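Local coordinates for protein transcriptional regulator (Enterococcus faecalis, PDB 3QFI) that is of unknown function but belongs to the LytR-CpsA-Psr family, its chain folded around a mixed beta sheet with helices packed about it, at residues 48-53 / 218-223; 76-81 / 240-245; 105-110 / 202-207; 247-252 / 274-279. All blocks are in the same frame, centred on the assembly; numbering follows the deposited sequence.

In the fold
The four contacts fall into two pairs. Contacts 1 and 3 both lie on the six-stranded mixed sheet, their centres 20 Å apart: contact 3 joins strand 105-109 to the outermost strand 204-206, and contact 1 covers the end of strand 44-51. Contacts 2 and 4, with centres 16 Å apart, sit together on one side of the chain's centre, where Gln76 of contact 2 packs against Phe278 of contact 4; contacts 1 and 3 lie opposite contacts 2 and 4 respectively. Along the chain, contacts 1 and 2 interleave, contact 3 is nested inside both, and contact 4 follows them all. Residues from the later half of the chain thus pack on the sheet and on hairpin 67-70/75-78.

Contact 1: 48-53 / 218-223; sequences VTINPK and SKYLSA
At one end of the central mixed sheet, strand 44-51 turns toward its antiparallel neighbour 56-62, and the connection between helix 210-216 and strand 227-230 closes over that turn. The two backbones run nearest each other at Pro52 and Ala223, whose CA atoms are 4.2 Å apart. Ile50 sends its CG2 branch into the contact, held anti to the backbone N while CG1 swings to the N side. That methyl lies 3.3 Å from CD2 of Tyr220 and, on another side, 3.6 Å from CB of Ala223, so it sits in the angle between ring and methyl. Ile50 and Tyr220 cross nearly at a right angle. Pro52, by contrast, runs alongside Tyr220 and points the same way, with its CD 3.9 Å from CE2 of the ring. Its CB meets Ala223 CB, also at 3.9 Å, which makes the alanine methyl a shared floor for Ile50 and Pro52. Phe22, from the adjoining strand 22-28, meets the Tyr220 ring edge to face. The polar ends find partners outside the two segments: Tyr220 OH is hydrogen-bonded to Glu20 O, and Ser222 OG to Asn55 OD1. What joins the segments is therefore apolar contact by methyls, a proline ring and the CD2 and CE2 atoms of a tyrosine ring, while hydrogen bonds to outside residues satisfy the two hydroxyls and probably help hold the Tyr220 ring in place.

Contact 2: 76-81 / 240-245; sequences QDKLNH and DDIYYQ
Strand 76-78 crosses strand 243-245 at 101°, with the short axes 8.1 Å apart at their closest, so the two do not pair and side chains must span the distance. Lys78 does most of that work. Its CG takes the crowded position between the backbone N and the carbonyl carbon, and the chain bends at chi3, which carries NZ to within 2.9 Å of Tyr243 O. The ammonium meets this carbonyl from above its plane, with a C=O...N angle of 153°. A salt bridge to Asp65 gives the same NZ a second, charged partner. On the way, Lys78 CE passes 3.9 Å from CD2 of Tyr244, the two side chains crossing near a right angle, while NZ also lies 3.7 Å from CG2 of Ile242. Nearer the backbone, CG of Lys78 lies over the centre of one face of the His81 ring. Asp77 turns to the backbone of the next residue: OD1 uses its anti lone pair to accept from Lys78 N at 2.9 Å, and it also stands at the edge of the Tyr244 ring, 4.1 Å from CE2. At the far end of that ring, OH makes a weak hydrogen bond to Asp240 OD2. Two antiparallel hairpins, 67-70/75-78 and 234-238/243-247, are joined here: Tyr244 also packs on Leu67, and Asp77 touches Phe85 of helix 80-98, which follows directly.

Contact 3: 105-110 / 202-207; sequences HYVSIN and ANVKTD
Strand 204-206, outermost on its side of the mixed sheet, runs antiparallel to strand 105-109. Ser108 and Lys205 form a hydrogen-bonded pair, Ser108 N reaching Lys205 O at 2.8 Å. On the face shared by Val107, Ile109 and Val204, the valine's two branches divide: CG1, anti to its backbone N, meets Val107 CG2 at 3.9 Å, while CG2 lies alongside Ile109 CG2 at 3.7 Å. Tyr106 holds CG in the crowded position between N and the carbonyl carbon (chi1 80°), which lays its ring across the partner strand, with Thr206 CA over one face, toward the rim. Asp207 adopts the same crowded torsion (chi1 55°), and its OD1 takes Tyr106 N at 3.3 Å from above the carboxylate plane. Thr206 places OG1 anti to its N, so the hydroxyl donates to Tyr106 O at 2.9 Å, nearly along the C=O axis, and accepts from Leu208 N. At the other end Asn203 O receives Asn110 N at 3.2 Å. Side-chain oxygens of Thr206 and Asp207 thus serve both backbone polar atoms of Tyr106, and the carboxylate beside the His105 ring edge would tend to favour a protonated imidazole.

Contact 4: 247-252 / 274-279; sequences LDPNSL and KDLAFY
Two backbone N-H groups converge on Asp248 OD1: Ser251 N at 2.9 Å, from above the carboxylate plane, and more weakly the bent bond from Asn250 N. This is an N-cap, set just before helix 249-262 as the chain leaves strand 243-247. The other carboxylate oxygen, OD2, is hydrogen-bonded to Tyr235 OH, so both oxygens are engaged and the negative group is probably steadied further by the positive end of the helix dipole. The capped first turn packs against helix 269-280. Pro249, its first residue, carries the contact. Its CD lies over one face of the Tyr279 ring, 3.3 Å from CG, with the two side chains crossing obliquely; Tyr279 holds CG anti to its backbone N (chi1 163°), which puts the ring against the proline. On another side of the proline, CB approaches Asp275 O at 3.3 Å, a carbonyl already accepting the helical bond from Tyr279 N, and CG comes near Leu276 CD1. One turn along, Leu252 stretches out with CG anti to its N and sets CD1 against the carboxylate of Asp275. That acid has its polar partner in Gln256, whose NE2 donates to OD2, so leucine and glutamine approach the same group. The leucine methyl CD1 ends 3.6 Å from Asp275 OD1.

Contact 1: 48-53 / 218-223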
loop_
_atom_site.group_PDB
_atom_site.type_symbol
_atom_site.label_atom_id
_atom_site.label_comp_id
_atom_site.label_asym_id
_atom_site.label_seq_id
_atom_site.Cartn_x
_atom_site.Cartn_y
_atom_site.Cartn_z
ATOM N N VAL A 48 1.413 -5.272 -0.360
ATOM C CA VAL A 48 2.243 -5.925 -1.368
ATOM C C VAL A 48 2.313 -7.421 -1.092
ATOM O O VAL A 48 2.439 -7.836 0.061
ATOM C CB VAL A 48 3.690 -5.350 -1.368
ATOM C CG1 VAL A 48 4.570 -6.125 -2.340
ATOM C CG2 VAL A 48 3.662 -3.888 -1.746
ATOM N N THR A 49 2.197 -8.232 -2.141
ATOM C CA THR A 49 2.300 -9.680 -1.983
ATOM C C THR A 49 3.541 -10.166 -2.724
ATOM O O THR A 49 3.720 -9.896 -3.914
ATOM C CB THR A 49 1.056 -10.448 -2.522
ATOM O OG1 THR A 49 0.794 -10.078 -3.881
ATOM C CG2 THR A 49 -0.161 -10.164 -1.654
ATOM N N ILE A 50 4.406 -10.859 -1.996
ATOM C CA ILE A 50 5.638 -11.384 -2.554
ATOM C C ILE A 50 5.405 -12.869 -2.828
ATOM O O ILE A 50 5.222 -13.659 -1.898
ATOM C CB ILE A 50 6.809 -11.190 -1.547
ATOM C CG1 ILE A 50 6.774 -9.763 -0.991
ATOM C CG2 ILE A 50 8.163 -11.442 -2.223
ATOM C CD1 ILE A 50 6.905 -8.687 -2.044
ATOM N N ASN A 51 5.375 -13.234 -4.110
ATOM C CA ASN A 51 5.170 -14.621 -4.511
ATOM C C ASN A 51 6.259 -15.073 -5.469
ATOM O O ASN A 51 6.130 -14.935 -6.679
ATOM C CB ASN A 51 3.813 -14.814 -5.182
ATOM C CG ASN A 51 3.570 -16.261 -5.582
ATOM O OD1 ASN A 51 3.592 -17.172 -4.740
ATOM N ND2 ASN A 51 3.346 -16.485 -6.874
ATOM N N PRO A 52 7.353 -15.621 -4.931
ATOM C CA PRO A 52 8.458 -16.088 -5.767
ATOM C C PRO A 52 8.079 -17.277 -6.647
ATOM O O PRO A 52 8.682 -17.490 -7.687
ATOM C CB PRO A 52 9.540 -16.434 -4.747
ATOM C CG PRO A 52 8.747 -16.878 -3.553
ATOM C CD PRO A 52 7.632 -15.855 -3.502
ATOM N N LYS A 53 7.074 -18.043 -6.237
ATOM C CA LYS A 53 6.653 -19.199 -7.018
ATOM C C LYS A 53 6.124 -18.774 -8.385
ATOM O O LYS A 53 5.939 -19.601 -9.276
ATOM C CB LYS A 53 5.580 -19.985 -6.259
ATOM C CG LYS A 53 6.010 -20.427 -4.851
ATOM C CD LYS A 53 4.828 -20.958 -4.041
ATOM C CE LYS A 53 5.258 -21.417 -2.656
ATOM N NZ LYS A 53 4.117 -21.967 -1.869
ATOM N N SER A 218 18.069 -12.401 -1.047
ATOM C CA SER A 218 18.876 -13.542 -1.466
ATOM C C SER A 218 18.000 -14.722 -1.831
ATOM O O SER A 218 18.490 -15.759 -2.277
ATOM C CB SER A 218 19.811 -13.969 -0.338
ATOM O OG SER A 218 19.069 -14.391 0.793
ATOM N N LYS A 219 16.699 -14.566 -1.649
ATOM C CA LYS A 219 15.790 -15.659 -1.925
ATOM C C LYS A 219 14.489 -15.235 -2.578
ATOM O O LYS A 219 13.701 -16.075 -3.008
ATOM C CB LYS A 219 15.500 -16.377 -0.620
ATOM C CG LYS A 219 16.702 -17.098 -0.046
ATOM C CD LYS A 219 16.532 -17.379 1.433
ATOM C CE LYS A 219 15.130 -17.873 1.741
ATOM N NZ LYS A 219 14.816 -19.084 0.938
ATOM N N TYR A 220 14.280 -13.926 -2.651
ATOM C CA TYR A 220 13.072 -13.361 -3.222
ATOM C C TYR A 220 13.404 -12.376 -4.327
ATOM O O TYR A 220 12.538 -11.635 -4.785
ATOM C CB TYR A 220 12.260 -12.650 -2.130
ATOM C CG TYR A 220 11.585 -13.574 -1.148
ATOM C CD1 TYR A 220 12.307 -14.207 -0.127
ATOM C CD2 TYR A 220 10.218 -13.847 -1.257
ATOM C CE1 TYR A 220 11.679 -15.091 0.763
ATOM C CE2 TYR A 220 9.587 -14.730 -0.380
ATOM C CZ TYR A 220 10.326 -15.345 0.629
ATOM O OH TYR A 220 9.709 -16.211 1.506
ATOM N N LEU A 221 14.660 -12.365 -4.749
ATOM C CA LEU A 221 15.093 -11.446 -5.797
ATOM C C LEU A 221 14.248 -11.661 -7.052
ATOM O O LEU A 221 13.856 -10.709 -7.723
ATOM C CB LEU A 221 16.587 -11.648 -6.110
ATOM C CG LEU A 221 17.379 -12.653 -5.264
ATOM C CD1 LEU A 221 16.982 -14.064 -5.672
ATOM C CD2 LEU A 221 18.887 -12.469 -5.461
ATOM N N SER A 222 13.956 -12.921 -7.347
ATOM C CA SER A 222 13.170 -13.263 -8.512
ATOM C C SER A 222 11.747 -12.745 -8.366
ATOM O O SER A 222 11.110 -12.327 -9.351
ATOM C CB SER A 222 13.137 -14.776 -8.691
ATOM O OG SER A 222 12.357 -15.387 -7.680
ATOM N N ALA A 223 11.248 -12.781 -7.133
ATOM C CA ALA A 223 9.891 -12.332 -6.826
ATOM C C ALA A 223 9.649 -10.875 -7.216
ATOM O O ALA A 223 8.505 -10.448 -7.361
ATOM C CB ALA A 223 9.611 -12.532 -5.340
#

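Contact 2: 76-81 / 240-245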
loop_
_atom_site.group_PDB
_atom_site.type_symbol
_atom_site.label_atom_id
_atom_site.label_comp_id
_atom_site.label_asym_id
_atom_site.label_seq_id
_atom_site.Cartn_x
_atom_site.Cartn_y
_atom_site.Cartn_z
ATOM N N GLN A 76 -18.378 0.690 11.529
ATOM C CA GLN A 76 -18.028 0.673 10.121
ATOM C C GLN A 76 -17.715 2.113 9.815
ATOM O O GLN A 76 -18.592 2.967 9.943
ATOM C CB GLN A 76 -19.209 0.246 9.238
ATOM C CG GLN A 76 -19.581 -1.230 9.289
ATOM C CD GLN A 76 -20.303 -1.597 10.575
ATOM O OE1 GLN A 76 -21.409 -1.116 10.837
ATOM N NE2 GLN A 76 -19.678 -2.448 11.388
ATOM N N ASP A 77 -16.474 2.380 9.426
ATOM C CA ASP A 77 -16.040 3.735 9.093
ATOM C C ASP A 77 -15.163 3.649 7.854
ATOM O O ASP A 77 -15.006 2.581 7.280
ATOM C CB ASP A 77 -15.227 4.335 10.246
ATOM C CG ASP A 77 -15.542 5.797 10.482
ATOM O OD1 ASP A 77 -15.597 6.571 9.494
ATOM O OD2 ASP A 77 -15.730 6.173 11.664
ATOM N N LYS A 78 -14.595 4.774 7.432
ATOM C CA LYS A 78 -13.699 4.751 6.282
ATOM C C LYS A 78 -12.353 4.240 6.781
ATOM O O LYS A 78 -11.886 4.665 7.836
ATOM C CB LYS A 78 -13.547 6.150 5.670
ATOM C CG LYS A 78 -13.296 7.258 6.667
ATOM C CD LYS A 78 -13.204 8.607 5.974
ATOM C CE LYS A 78 -14.347 8.817 5.003
ATOM N NZ LYS A 78 -14.252 10.123 4.292
ATOM N N LEU A 79 -11.770 3.306 6.029
ATOM C CA LEU A 79 -10.484 2.676 6.339
ATOM C C LEU A 79 -9.432 3.606 6.940
ATOM O O LEU A 79 -8.608 3.214 7.764
ATOM C CB LEU A 79 -9.915 2.056 5.062
ATOM C CG LEU A 79 -8.454 1.607 5.073
ATOM C CD1 LEU A 79 -8.300 0.390 5.973
ATOM C CD2 LEU A 79 -8.029 1.274 3.656
ATOM N N ASN A 80 -9.460 4.847 6.503
ATOM C CA ASN A 80 -8.520 5.837 6.970
ATOM C C ASN A 80 -8.468 5.924 8.504
ATOM O O ASN A 80 -7.388 5.957 9.087
ATOM C CB ASN A 80 -8.912 7.181 6.378
ATOM C CG ASN A 80 -7.803 8.166 6.437
ATOM O OD1 ASN A 80 -8.030 9.372 6.327
ATOM N ND2 ASN A 80 -6.572 7.668 6.595
ATOM N N HIS A 81 -9.636 5.955 9.142
ATOM C CA HIS A 81 -9.731 6.064 10.594
ATOM C C HIS A 81 -9.294 4.839 11.376
ATOM O O HIS A 81 -9.336 4.845 12.607
ATOM C CB HIS A 81 -11.164 6.375 11.012
ATOM C CG HIS A 81 -11.704 7.643 10.439
ATOM N ND1 HIS A 81 -13.039 7.972 10.503
ATOM C CD2 HIS A 81 -11.093 8.657 9.786
ATOM C CE1 HIS A 81 -13.231 9.134 9.909
ATOM N NE2 HIS A 81 -12.067 9.573 9.464
ATOM N N ASP A 240 -23.491 10.772 6.320
ATOM C CA ASP A 240 -23.844 11.955 7.086
ATOM C C ASP A 240 -23.073 13.151 6.537
ATOM O O ASP A 240 -22.263 13.754 7.235
ATOM C CB ASP A 240 -23.537 11.753 8.583
ATOM C CG ASP A 240 -22.130 11.203 8.842
ATOM O OD1 ASP A 240 -21.655 11.314 10.001
ATOM O OD2 ASP A 240 -21.505 10.650 7.900
ATOM N N ASP A 241 -23.338 13.486 5.279
ATOM C CA ASP A 241 -22.681 14.598 4.603
ATOM C C ASP A 241 -21.188 14.311 4.437
ATOM O O ASP A 241 -20.403 15.195 4.073
ATOM C CB ASP A 241 -22.882 15.909 5.377
ATOM C CG ASP A 241 -24.364 16.246 5.606
ATOM O OD1 ASP A 241 -25.237 15.672 4.906
ATOM O OD2 ASP A 241 -24.655 17.100 6.482
ATOM N N ILE A 242 -20.797 13.069 4.708
ATOM C CA ILE A 242 -19.402 12.674 4.557
ATOM C C ILE A 242 -19.279 11.791 3.334
ATOM O O ILE A 242 -20.139 10.960 3.085
ATOM C CB ILE A 242 -18.913 11.910 5.773
ATOM C CG1 ILE A 242 -18.990 12.825 6.998
ATOM C CG2 ILE A 242 -17.490 11.408 5.537
ATOM C CD1 ILE A 242 -18.451 12.178 8.245
ATOM N N TYR A 243 -18.214 11.986 2.567
ATOM C CA TYR A 243 -17.988 11.217 1.349
ATOM C C TYR A 243 -17.314 9.873 1.596
ATOM O O TYR A 243 -16.183 9.820 2.084
ATOM C CB TYR A 243 -17.125 12.020 0.367
ATOM C CG TYR A 243 -16.534 11.191 -0.757
ATOM C CD1 TYR A 243 -17.276 10.876 -1.885
ATOM C CD2 TYR A 243 -15.236 10.685 -0.667
ATOM C CE1 TYR A 243 -16.737 10.074 -2.899
ATOM C CE2 TYR A 243 -14.696 9.888 -1.671
ATOM C CZ TYR A 243 -15.449 9.585 -2.781
ATOM O OH TYR A 243 -14.907 8.793 -3.768
ATOM N N TYR A 244 -17.999 8.784 1.268
ATOM C CA TYR A 244 -17.398 7.465 1.432
ATOM C C TYR A 244 -17.377 6.801 0.084
ATOM O O TYR A 244 -17.988 7.279 -0.861
ATOM C CB TYR A 244 -18.197 6.571 2.374
ATOM C CG TYR A 244 -18.363 7.101 3.763
ATOM C CD1 TYR A 244 -19.334 8.055 4.049
ATOM C CD2 TYR A 244 -17.577 6.621 4.807
ATOM C CE1 TYR A 244 -19.521 8.511 5.333
ATOM C CE2 TYR A 244 -17.761 7.080 6.107
ATOM C CZ TYR A 244 -18.738 8.024 6.356
ATOM O OH TYR A 244 -18.940 8.488 7.631
ATOM N N GLN A 245 -16.669 5.687 0.003
ATOM C CA GLN A 245 -16.585 4.925 -1.231
ATOM C C GLN A 245 -17.009 3.488 -0.916
ATOM O O GLN A 245 -16.378 2.807 -0.098
ATOM C CB GLN A 245 -15.151 4.967 -1.769
ATOM C CG GLN A 245 -14.902 4.110 -2.990
ATOM C CD GLN A 245 -13.484 4.247 -3.497
ATOM O OE1 GLN A 245 -12.915 3.300 -4.043
ATOM N NE2 GLN A 245 -12.901 5.437 -3.324
#

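Contact 3: 105-110 / 202-207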
loop_
_atom_site.group_PDB
_atom_site.type_symbol
_atom_site.label_atom_id
_atom_site.label_comp_id
_atom_site.label_asym_id
_atom_site.label_seq_id
_atom_site.Cartn_x
_atom_site.Cartn_y
_atom_site.Cartn_z
ATOM N N HIS A 105 3.516 -9.069 7.651
ATOM C CA HIS A 105 4.396 -8.026 8.122
ATOM C C HIS A 105 3.858 -6.638 7.799
ATOM O O HIS A 105 3.036 -6.465 6.888
ATOM C CB HIS A 105 5.763 -8.194 7.470
ATOM C CG HIS A 105 6.447 -9.477 7.813
ATOM N ND1 HIS A 105 6.927 -9.747 9.076
ATOM C CD2 HIS A 105 6.761 -10.552 7.053
ATOM C CE1 HIS A 105 7.510 -10.933 9.078
ATOM N NE2 HIS A 105 7.425 -11.441 7.864
ATOM N N TYR A 106 4.338 -5.645 8.535
ATOM C CA TYR A 106 3.921 -4.276 8.297
ATOM C C TYR A 106 5.127 -3.357 8.426
ATOM O O TYR A 106 6.164 -3.741 8.975
ATOM C CB TYR A 106 2.870 -3.851 9.316
ATOM C CG TYR A 106 3.443 -3.454 10.654
ATOM C CD1 TYR A 106 3.757 -4.410 11.626
ATOM C CD2 TYR A 106 3.695 -2.113 10.943
ATOM C CE1 TYR A 106 4.314 -4.027 12.859
ATOM C CE2 TYR A 106 4.247 -1.724 12.157
ATOM C CZ TYR A 106 4.554 -2.671 13.110
ATOM O OH TYR A 106 5.097 -2.248 14.308
ATOM N N VAL A 107 4.981 -2.143 7.910
ATOM C CA VAL A 107 6.024 -1.129 8.000
ATOM C C VAL A 107 5.390 0.260 8.025
ATOM O O VAL A 107 4.522 0.566 7.217
ATOM C CB VAL A 107 7.048 -1.231 6.824
ATOM C CG1 VAL A 107 6.329 -1.330 5.526
ATOM C CG2 VAL A 107 7.970 -0.005 6.813
ATOM N N SER A 108 5.805 1.070 9.000
ATOM C CA SER A 108 5.330 2.442 9.161
ATOM C C SER A 108 6.513 3.344 8.884
ATOM O O SER A 108 7.558 3.211 9.534
ATOM C CB SER A 108 4.856 2.715 10.590
ATOM O OG SER A 108 3.611 2.116 10.873
ATOM N N ILE A 109 6.348 4.263 7.937
ATOM C CA ILE A 109 7.410 5.194 7.566
ATOM C C ILE A 109 6.900 6.632 7.660
ATOM O O ILE A 109 5.789 6.933 7.209
ATOM C CB ILE A 109 7.876 4.952 6.114
ATOM C CG1 ILE A 109 7.764 3.452 5.786
ATOM C CG2 ILE A 109 9.314 5.472 5.935
ATOM C CD1 ILE A 109 8.154 3.068 4.351
ATOM N N ASN A 110 7.712 7.504 8.256
ATOM C CA ASN A 110 7.411 8.934 8.399
ATOM C C ASN A 110 7.771 9.614 7.093
ATOM O O ASN A 110 8.349 9.002 6.206
ATOM C CB ASN A 110 8.295 9.579 9.471
ATOM C CG ASN A 110 7.851 9.262 10.869
ATOM O OD1 ASN A 110 8.516 9.649 11.840
ATOM N ND2 ASN A 110 6.721 8.564 10.993
ATOM N N ALA A 202 15.351 5.421 12.763
ATOM C CA ALA A 202 14.791 6.290 13.779
ATOM C C ALA A 202 13.453 6.892 13.352
ATOM O O ALA A 202 12.867 7.685 14.088
ATOM C CB ALA A 202 15.772 7.387 14.101
ATOM N N ASN A 203 12.974 6.515 12.169
ATOM C CA ASN A 203 11.711 7.035 11.658
ATOM C C ASN A 203 10.902 5.948 10.950
ATOM O O ASN A 203 10.012 6.232 10.138
ATOM C CB ASN A 203 11.960 8.202 10.692
ATOM C CG ASN A 203 12.591 9.405 11.372
ATOM O OD1 ASN A 203 13.814 9.532 11.434
ATOM N ND2 ASN A 203 11.756 10.286 11.902
ATOM N N VAL A 204 11.216 4.700 11.266
ATOM C CA VAL A 204 10.524 3.564 10.676
ATOM C C VAL A 204 10.221 2.499 11.730
ATOM O O VAL A 204 11.072 2.172 12.556
ATOM C CB VAL A 204 11.375 2.917 9.554
ATOM C CG1 VAL A 204 10.728 1.628 9.092
ATOM C CG2 VAL A 204 11.522 3.875 8.400
ATOM N N LYS A 205 8.999 1.976 11.699
ATOM C CA LYS A 205 8.597 0.925 12.614
ATOM C C LYS A 205 8.269 -0.316 11.786
ATOM O O LYS A 205 7.654 -0.221 10.732
ATOM C CB LYS A 205 7.368 1.342 13.417
ATOM C CG LYS A 205 7.595 2.417 14.463
ATOM C CD LYS A 205 6.306 2.624 15.264
ATOM C CE LYS A 205 6.422 3.747 16.283
ATOM N NZ LYS A 205 6.885 5.000 15.640
ATOM N N THR A 206 8.677 -1.483 12.268
ATOM C CA THR A 206 8.418 -2.720 11.553
ATOM C C THR A 206 8.677 -3.927 12.442
ATOM O O THR A 206 9.490 -3.863 13.358
ATOM C CB THR A 206 9.316 -2.824 10.298
ATOM O OG1 THR A 206 9.019 -4.032 9.588
ATOM C CG2 THR A 206 10.782 -2.832 10.696
ATOM N N ASP A 207 7.974 -5.022 12.171
ATOM C CA ASP A 207 8.145 -6.265 12.917
ATOM C C ASP A 207 9.051 -7.159 12.087
ATOM O O ASP A 207 9.175 -8.354 12.344
ATOM C CB ASP A 207 6.795 -6.950 13.120
ATOM C CG ASP A 207 6.058 -7.188 11.809
ATOM O OD1 ASP A 207 6.527 -6.676 10.761
ATOM O OD2 ASP A 207 5.009 -7.879 11.829
HETATM O O HOH W 1 6.261 6.261 12.482
#

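Contact 4: 247-252 / 274-279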
loop_
_atom_site.group_PDB
_atom_site.type_symbol
_atom_site.label_atom_id
_atom_site.label_comp_id
_atom_site.label_asym_id
_atom_site.label_seq_id
_atom_site.Cartn_x
_atom_site.Cartn_y
_atom_site.Cartn_z
ATOM N N LEU A 247 -17.256 -0.190 -2.024
ATOM C CA LEU A 247 -16.649 -1.095 -2.981
ATOM C C LEU A 247 -17.646 -2.020 -3.651
ATOM O O LEU A 247 -18.652 -2.430 -3.060
ATOM C CB LEU A 247 -15.558 -1.929 -2.300
ATOM C CG LEU A 247 -14.313 -1.186 -1.806
ATOM C CD1 LEU A 247 -13.463 -2.119 -0.967
ATOM C CD2 LEU A 247 -13.512 -0.672 -2.994
ATOM N N ASP A 248 -17.373 -2.331 -4.910
ATOM C CA ASP A 248 -18.236 -3.251 -5.623
ATOM C C ASP A 248 -17.882 -4.604 -5.029
ATOM O O ASP A 248 -16.736 -5.022 -5.060
ATOM C CB ASP A 248 -17.956 -3.233 -7.122
ATOM C CG ASP A 248 -18.824 -4.222 -7.869
ATOM O OD1 ASP A 248 -18.637 -5.439 -7.646
ATOM O OD2 ASP A 248 -19.700 -3.794 -8.661
ATOM N N PRO A 249 -18.870 -5.304 -4.482
ATOM C CA PRO A 249 -18.617 -6.610 -3.873
ATOM C C PRO A 249 -18.036 -7.690 -4.790
ATOM O O PRO A 249 -17.126 -8.421 -4.394
ATOM C CB PRO A 249 -19.985 -6.988 -3.317
ATOM C CG PRO A 249 -20.924 -6.384 -4.323
ATOM C CD PRO A 249 -20.313 -5.009 -4.519
ATOM N N ASN A 250 -18.542 -7.762 -6.012
ATOM C CA ASN A 250 -18.114 -8.765 -6.948
ATOM C C ASN A 250 -16.654 -8.432 -7.468
ATOM O O ASN A 250 -15.808 -9.294 -7.660
ATOM C CB ASN A 250 -19.313 -9.103 -7.929
ATOM C CG ASN A 250 -18.863 -9.294 -9.344
ATOM O OD1 ASN A 250 -18.050 -8.472 -9.886
ATOM N ND2 ASN A 250 -19.344 -10.392 -9.991
ATOM N N SER A 251 -16.340 -7.148 -7.582
ATOM C CA SER A 251 -14.979 -6.784 -7.973
ATOM C C SER A 251 -14.065 -7.043 -6.769
ATOM O O SER A 251 -12.888 -7.380 -6.939
ATOM C CB SER A 251 -14.876 -5.308 -8.361
ATOM O OG SER A 251 -13.522 -4.893 -8.353
ATOM N N LEU A 252 -14.628 -6.896 -5.562
ATOM C CA LEU A 252 -13.919 -7.118 -4.297
ATOM C C LEU A 252 -13.524 -8.585 -4.154
ATOM O O LEU A 252 -12.389 -8.903 -3.802
ATOM C CB LEU A 252 -14.800 -6.749 -3.090
ATOM C CG LEU A 252 -14.125 -6.282 -1.778
ATOM C CD1 LEU A 252 -15.042 -6.504 -0.578
ATOM C CD2 LEU A 252 -12.820 -7.027 -1.563
ATOM N N LYS A 274 -20.128 -12.561 2.144
ATOM C CA LYS A 274 -19.894 -11.462 3.075
ATOM C C LYS A 274 -19.741 -10.139 2.316
ATOM O O LYS A 274 -20.363 -9.155 2.674
ATOM C CB LYS A 274 -18.658 -11.766 3.918
ATOM C CG LYS A 274 -18.153 -10.615 4.747
ATOM C CD LYS A 274 -17.021 -11.092 5.640
ATOM C CE LYS A 274 -16.298 -9.927 6.315
ATOM N NZ LYS A 274 -15.389 -9.196 5.378
ATOM N N ASP A 275 -18.936 -10.114 1.256
ATOM C CA ASP A 275 -18.755 -8.887 0.482
ATOM C C ASP A 275 -20.073 -8.312 -0.021
ATOM O O ASP A 275 -20.283 -7.101 -0.006
ATOM C CB ASP A 275 -17.869 -9.135 -0.728
ATOM C CG ASP A 275 -16.585 -9.794 -0.367
ATOM O OD1 ASP A 275 -16.147 -9.628 0.797
ATOM O OD2 ASP A 275 -16.006 -10.474 -1.251
ATOM N N LEU A 276 -20.943 -9.195 -0.492
ATOM C CA LEU A 276 -22.244 -8.810 -1.019
ATOM C C LEU A 276 -23.139 -8.257 0.095
ATOM O O LEU A 276 -23.765 -7.208 -0.070
ATOM C CB LEU A 276 -22.889 -10.027 -1.697
ATOM C CG LEU A 276 -24.307 -9.911 -2.263
ATOM C CD1 LEU A 276 -24.352 -8.851 -3.351
ATOM C CD2 LEU A 276 -24.739 -11.261 -2.832
ATOM N N ALA A 277 -23.180 -8.944 1.234
ATOM C CA ALA A 277 -23.997 -8.500 2.360
ATOM C C ALA A 277 -23.616 -7.091 2.773
ATOM O O ALA A 277 -24.478 -6.238 2.980
ATOM C CB ALA A 277 -23.832 -9.442 3.537
ATOM N N PHE A 278 -22.316 -6.851 2.883
ATOM C CA PHE A 278 -21.824 -5.541 3.273
ATOM C C PHE A 278 -22.273 -4.485 2.277
ATOM O O PHE A 278 -22.764 -3.422 2.663
ATOM C CB PHE A 278 -20.296 -5.528 3.346
ATOM C CG PHE A 278 -19.741 -4.307 4.019
ATOM C CD1 PHE A 278 -19.649 -4.250 5.414
ATOM C CD2 PHE A 278 -19.382 -3.189 3.277
ATOM C CE1 PHE A 278 -19.211 -3.105 6.055
ATOM C CE2 PHE A 278 -18.941 -2.031 3.910
ATOM C CZ PHE A 278 -18.858 -1.988 5.303
ATOM N N TYR A 279 -22.106 -4.776 0.992
ATOM C CA TYR A 279 -22.479 -3.823 -0.054
ATOM C C TYR A 279 -23.970 -3.474 -0.069
ATOM O O TYR A 279 -24.336 -2.320 -0.279
ATOM C CB TYR A 279 -22.030 -4.348 -1.432
ATOM C CG TYR A 279 -22.714 -3.673 -2.615
ATOM C CD1 TYR A 279 -23.922 -4.161 -3.108
ATOM C CD2 TYR A 279 -22.176 -2.524 -3.215
ATOM C CE1 TYR A 279 -24.583 -3.531 -4.163
ATOM C CE2 TYR A 279 -22.844 -1.886 -4.277
ATOM C CZ TYR A 279 -24.048 -2.403 -4.733
ATOM O OH TYR A 279 -24.765 -1.785 -5.724
#